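Local coordinates for protein putative lipase/esterase (Lactobacillus plantarum WCFS1, PDB 3BXP) that probably hydrolyses carboxylic ester bonds as a serine esterase or lipase of the alpha/beta-hydrolase fold, its natural substrate being unknown, at residues B[12-24]-B[62-74]. Residues are numbered along the deposited sequence; the frame is centred on the assembly and turned at random.
Sequences AAHPFQITAYWLD and MAAGMHTVVLNYQ
The W22 indole points the edge of its six-membered ring at one face of the H67 imidazole, CE3 lying 3.8 Å from ND1 with the planes 81° apart; A20 CB sits over one indole face, toward its rim, and the H104 ring also stacks on the indole. At the imidazole edge, the L23 amide donates to H67 ND1 (2.9 Å), nearly in the ring plane. Because NE2 bonds to the H105 carbonyl, both nitrogens are used and the ring's rotation is fixed, a two-ended role that suits histidine. The Y21 ring meets V70 CG2 at its edge, while the selenium of selenomethionine M62 lies obliquely beside it in a Met-aromatic contact. L23, with CG anti to the backbone N (chi1 -167°), lays CD2 against G65 CA (3.7 Å), where positive phi suits glycine. Beta-branched I18 and V69 pack with A20 and L71 on one face; F16 extends this layer toward helix 85-99. Paired backbone bonds join T19 to V70 and Y21 to T68. Beyond them N72 N still reaches Q17 O, while a water joins Q17 N to N72 O. Strand 16-23 runs antiparallel to 67-72 (170°) and, on its other side, to 2-9; with 35-41 next to 67-72, this gives the 1-2-4-3 order characteristic of an alpha/beta-hydrolase sheet's N-terminal half.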
# COMPACT_ATOMS: atom_id res chain seq x y z
N ALA B 12 -13.83 34.33 -2.29
CA ALA B 12 -12.50 34.97 -2.27
C ALA B 12 -12.19 35.64 -3.61
O ALA B 12 -11.02 35.84 -3.94
CB ALA B 12 -11.43 33.95 -1.90
N ALA B 13 -13.24 36.01 -4.33
CA ALA B 13 -13.12 36.72 -5.60
C ALA B 13 -12.41 35.87 -6.62
O ALA B 13 -11.79 36.37 -7.55
CB ALA B 13 -12.38 38.09 -5.44
N HIS B 14 -12.49 34.56 -6.45
CA HIS B 14 -11.91 33.62 -7.44
C HIS B 14 -12.99 32.62 -7.80
O HIS B 14 -13.12 31.56 -7.16
CB HIS B 14 -10.70 32.89 -6.87
CG HIS B 14 -9.46 33.73 -6.83
ND1 HIS B 14 -9.28 34.75 -5.92
CD2 HIS B 14 -8.34 33.69 -7.58
CE1 HIS B 14 -8.12 35.34 -6.15
NE2 HIS B 14 -7.50 34.69 -7.13
N PRO B 15 -13.79 32.94 -8.82
CA PRO B 15 -14.88 32.06 -9.26
C PRO B 15 -14.37 30.74 -9.76
O PRO B 15 -13.21 30.66 -10.18
CB PRO B 15 -15.50 32.83 -10.42
CG PRO B 15 -15.17 34.23 -10.15
CD PRO B 15 -13.81 34.22 -9.56
N PHE B 16 -15.21 29.72 -9.68
CA PHE B 16 -14.84 28.37 -10.07
C PHE B 16 -16.05 27.57 -10.45
O PHE B 16 -17.16 27.84 -9.98
CB PHE B 16 -14.11 27.64 -8.94
CG PHE B 16 -14.92 27.51 -7.68
CD1 PHE B 16 -15.05 28.59 -6.82
CD2 PHE B 16 -15.52 26.29 -7.33
CE1 PHE B 16 -15.78 28.48 -5.66
CE2 PHE B 16 -16.26 26.21 -6.16
CZ PHE B 16 -16.38 27.27 -5.32
N GLN B 17 -15.85 26.58 -11.30
CA GLN B 17 -16.95 25.77 -11.77
C GLN B 17 -17.01 24.38 -11.18
O GLN B 17 -16.03 23.65 -11.04
CB GLN B 17 -16.96 25.70 -13.28
CG GLN B 17 -17.38 27.04 -13.89
CD GLN B 17 -17.18 27.05 -15.37
OE1 GLN B 17 -16.30 26.37 -15.88
NE2 GLN B 17 -18.00 27.83 -16.07
N ILE B 18 -18.24 24.02 -10.86
CA ILE B 18 -18.52 22.71 -10.33
C ILE B 18 -19.63 22.07 -11.17
O ILE B 18 -20.45 22.78 -11.78
CB ILE B 18 -18.99 22.79 -8.87
CG1 ILE B 18 -20.41 23.40 -8.82
CG2 ILE B 18 -17.94 23.51 -8.00
CD1 ILE B 18 -21.07 23.29 -7.40
N THR B 19 -19.65 20.76 -11.20
CA THR B 19 -20.82 20.00 -11.69
C THR B 19 -21.24 19.05 -10.59
O THR B 19 -20.44 18.24 -10.10
CB THR B 19 -20.48 19.20 -12.96
OG1 THR B 19 -20.10 20.12 -13.99
CG2 THR B 19 -21.68 18.37 -13.47
N ALA B 20 -22.52 19.12 -10.23
CA ALA B 20 -23.10 18.17 -9.28
C ALA B 20 -23.90 17.10 -9.98
O ALA B 20 -24.63 17.35 -10.93
CB ALA B 20 -23.98 18.87 -8.25
N TYR B 21 -23.67 15.90 -9.53
CA TYR B 21 -24.42 14.75 -10.01
C TYR B 21 -25.20 14.17 -8.83
O TYR B 21 -24.63 13.50 -7.96
CB TYR B 21 -23.47 13.71 -10.55
CG TYR B 21 -22.58 14.21 -11.66
CD1 TYR B 21 -23.02 14.20 -12.98
CD2 TYR B 21 -21.33 14.70 -11.39
CE1 TYR B 21 -22.20 14.64 -14.00
CE2 TYR B 21 -20.49 15.13 -12.42
CZ TYR B 21 -20.94 15.09 -13.71
OH TYR B 21 -20.11 15.52 -14.71
N TRP B 22 -26.49 14.51 -8.82
CA TRP B 22 -27.38 14.16 -7.73
C TRP B 22 -28.04 12.85 -8.02
O TRP B 22 -28.80 12.72 -8.96
CB TRP B 22 -28.42 15.26 -7.51
CG TRP B 22 -27.93 16.60 -7.27
CD1 TRP B 22 -28.16 17.72 -8.05
CD2 TRP B 22 -27.11 17.06 -6.17
NE1 TRP B 22 -27.55 18.82 -7.50
CE2 TRP B 22 -26.88 18.45 -6.37
CE3 TRP B 22 -26.54 16.44 -5.05
CZ2 TRP B 22 -26.13 19.22 -5.47
CZ3 TRP B 22 -25.77 17.20 -4.18
CH2 TRP B 22 -25.60 18.58 -4.38
N LEU B 23 -27.72 11.87 -7.19
CA LEU B 23 -28.40 10.56 -7.31
C LEU B 23 -29.88 10.67 -6.96
O LEU B 23 -30.23 11.23 -5.93
CB LEU B 23 -27.69 9.53 -6.42
CG LEU B 23 -28.01 8.06 -6.59
CD1 LEU B 23 -27.77 7.61 -8.01
CD2 LEU B 23 -27.14 7.26 -5.60
N ASP B 24 -30.74 10.13 -7.81
CA ASP B 24 -32.17 10.02 -7.50
C ASP B 24 -32.46 9.09 -6.32
O ASP B 24 -31.73 8.08 -6.06
CB ASP B 24 -33.00 9.48 -8.68
CG ASP B 24 -33.07 10.44 -9.86
OD1 ASP B 24 -32.79 11.63 -9.68
OD2 ASP B 24 -33.45 9.98 -10.96
N MSE B 62 -20.82 6.56 -8.03
CA MSE B 62 -22.27 6.74 -7.97
C MSE B 62 -23.01 5.43 -7.97
O MSE B 62 -23.99 5.29 -7.24
CB MSE B 62 -22.76 7.63 -9.07
CG MSE B 62 -22.19 9.00 -8.85
SE MSE B 62 -22.94 10.21 -10.00
CE MSE B 62 -24.67 10.38 -9.11
N ALA B 63 -22.55 4.47 -8.78
CA ALA B 63 -23.23 3.18 -8.87
C ALA B 63 -23.21 2.49 -7.51
O ALA B 63 -24.03 1.59 -7.25
CB ALA B 63 -22.59 2.27 -9.96
N ALA B 64 -22.30 2.92 -6.64
CA ALA B 64 -22.26 2.39 -5.28
C ALA B 64 -23.28 3.03 -4.32
O ALA B 64 -23.44 2.58 -3.17
CB ALA B 64 -20.84 2.51 -4.67
N GLY B 65 -23.96 4.06 -4.78
CA GLY B 65 -24.95 4.79 -3.95
C GLY B 65 -24.46 6.06 -3.30
O GLY B 65 -24.67 6.30 -2.10
N MSE B 66 -23.79 6.88 -4.10
CA MSE B 66 -23.29 8.17 -3.64
C MSE B 66 -23.58 9.26 -4.63
O MSE B 66 -23.64 9.03 -5.85
CB MSE B 66 -21.78 8.07 -3.45
CG MSE B 66 -21.40 7.02 -2.46
SE MSE B 66 -19.44 7.02 -2.30
CE MSE B 66 -19.12 8.01 -3.57
N HIS B 67 -23.71 10.46 -4.12
CA HIS B 67 -23.69 11.64 -4.98
C HIS B 67 -22.23 11.96 -5.33
O HIS B 67 -21.33 11.54 -4.60
CB HIS B 67 -24.19 12.83 -4.22
CG HIS B 67 -25.59 12.75 -3.72
ND1 HIS B 67 -26.68 12.65 -4.55
CD2 HIS B 67 -26.07 12.84 -2.46
CE1 HIS B 67 -27.78 12.70 -3.82
NE2 HIS B 67 -27.43 12.82 -2.54
N THR B 68 -22.01 12.68 -6.45
CA THR B 68 -20.68 13.20 -6.70
C THR B 68 -20.72 14.61 -7.17
O THR B 68 -21.65 15.03 -7.84
CB THR B 68 -19.89 12.31 -7.67
OG1 THR B 68 -20.48 12.35 -8.97
CG2 THR B 68 -19.86 10.88 -7.14
N VAL B 69 -19.69 15.37 -6.80
CA VAL B 69 -19.53 16.77 -7.29
C VAL B 69 -18.11 16.86 -7.79
O VAL B 69 -17.18 16.43 -7.10
CB VAL B 69 -19.76 17.83 -6.16
CG1 VAL B 69 -19.33 19.30 -6.60
CG2 VAL B 69 -21.25 17.83 -5.67
N VAL B 70 -17.92 17.41 -8.99
CA VAL B 70 -16.57 17.67 -9.50
C VAL B 70 -16.28 19.13 -9.35
O VAL B 70 -17.11 19.96 -9.73
CB VAL B 70 -16.44 17.22 -10.99
CG1 VAL B 70 -15.03 17.58 -11.51
CG2 VAL B 70 -16.74 15.68 -11.12
N LEU B 71 -15.14 19.42 -8.71
CA LEU B 71 -14.67 20.76 -8.32
C LEU B 71 -13.49 21.14 -9.19
O LEU B 71 -12.43 20.56 -9.07
CB LEU B 71 -14.28 20.80 -6.86
CG LEU B 71 -13.45 22.08 -6.51
CD1 LEU B 71 -14.14 23.40 -6.84
CD2 LEU B 71 -13.05 21.94 -5.03
N ASN B 72 -13.71 22.06 -10.12
CA ASN B 72 -12.66 22.57 -10.96
C ASN B 72 -11.92 23.71 -10.28
O ASN B 72 -12.21 24.83 -10.51
CB ASN B 72 -13.27 23.00 -12.30
CG ASN B 72 -13.41 21.85 -13.33
OD1 ASN B 72 -13.13 20.68 -13.07
ND2 ASN B 72 -13.79 22.23 -14.54
N TYR B 73 -10.99 23.36 -9.43
CA TYR B 73 -10.29 24.30 -8.52
C TYR B 73 -9.35 25.21 -9.32
O TYR B 73 -8.97 24.94 -10.47
CB TYR B 73 -9.57 23.51 -7.40
CG TYR B 73 -8.64 22.50 -8.02
CD1 TYR B 73 -7.42 22.91 -8.51
CD2 TYR B 73 -9.01 21.16 -8.19
CE1 TYR B 73 -6.54 22.02 -9.16
CE2 TYR B 73 -8.15 20.26 -8.86
CZ TYR B 73 -6.94 20.70 -9.34
OH TYR B 73 -6.12 19.81 -10.03
N GLN B 74 -8.93 26.29 -8.68
CA GLN B 74 -8.04 27.26 -9.29
C GLN B 74 -6.82 26.64 -9.95
O GLN B 74 -6.06 25.88 -9.33
CB GLN B 74 -7.56 28.21 -8.19
CG GLN B 74 -6.84 29.38 -8.65
CD GLN B 74 -7.68 30.26 -9.51
OE1 GLN B 74 -8.73 30.72 -9.09
NE2 GLN B 74 -7.23 30.51 -10.73
O HOH W 1 -10.85 32.01 -10.08
O HOH W 2 -13.14 26.58 -12.42
O HOH W 3 -13.97 24.61 -15.73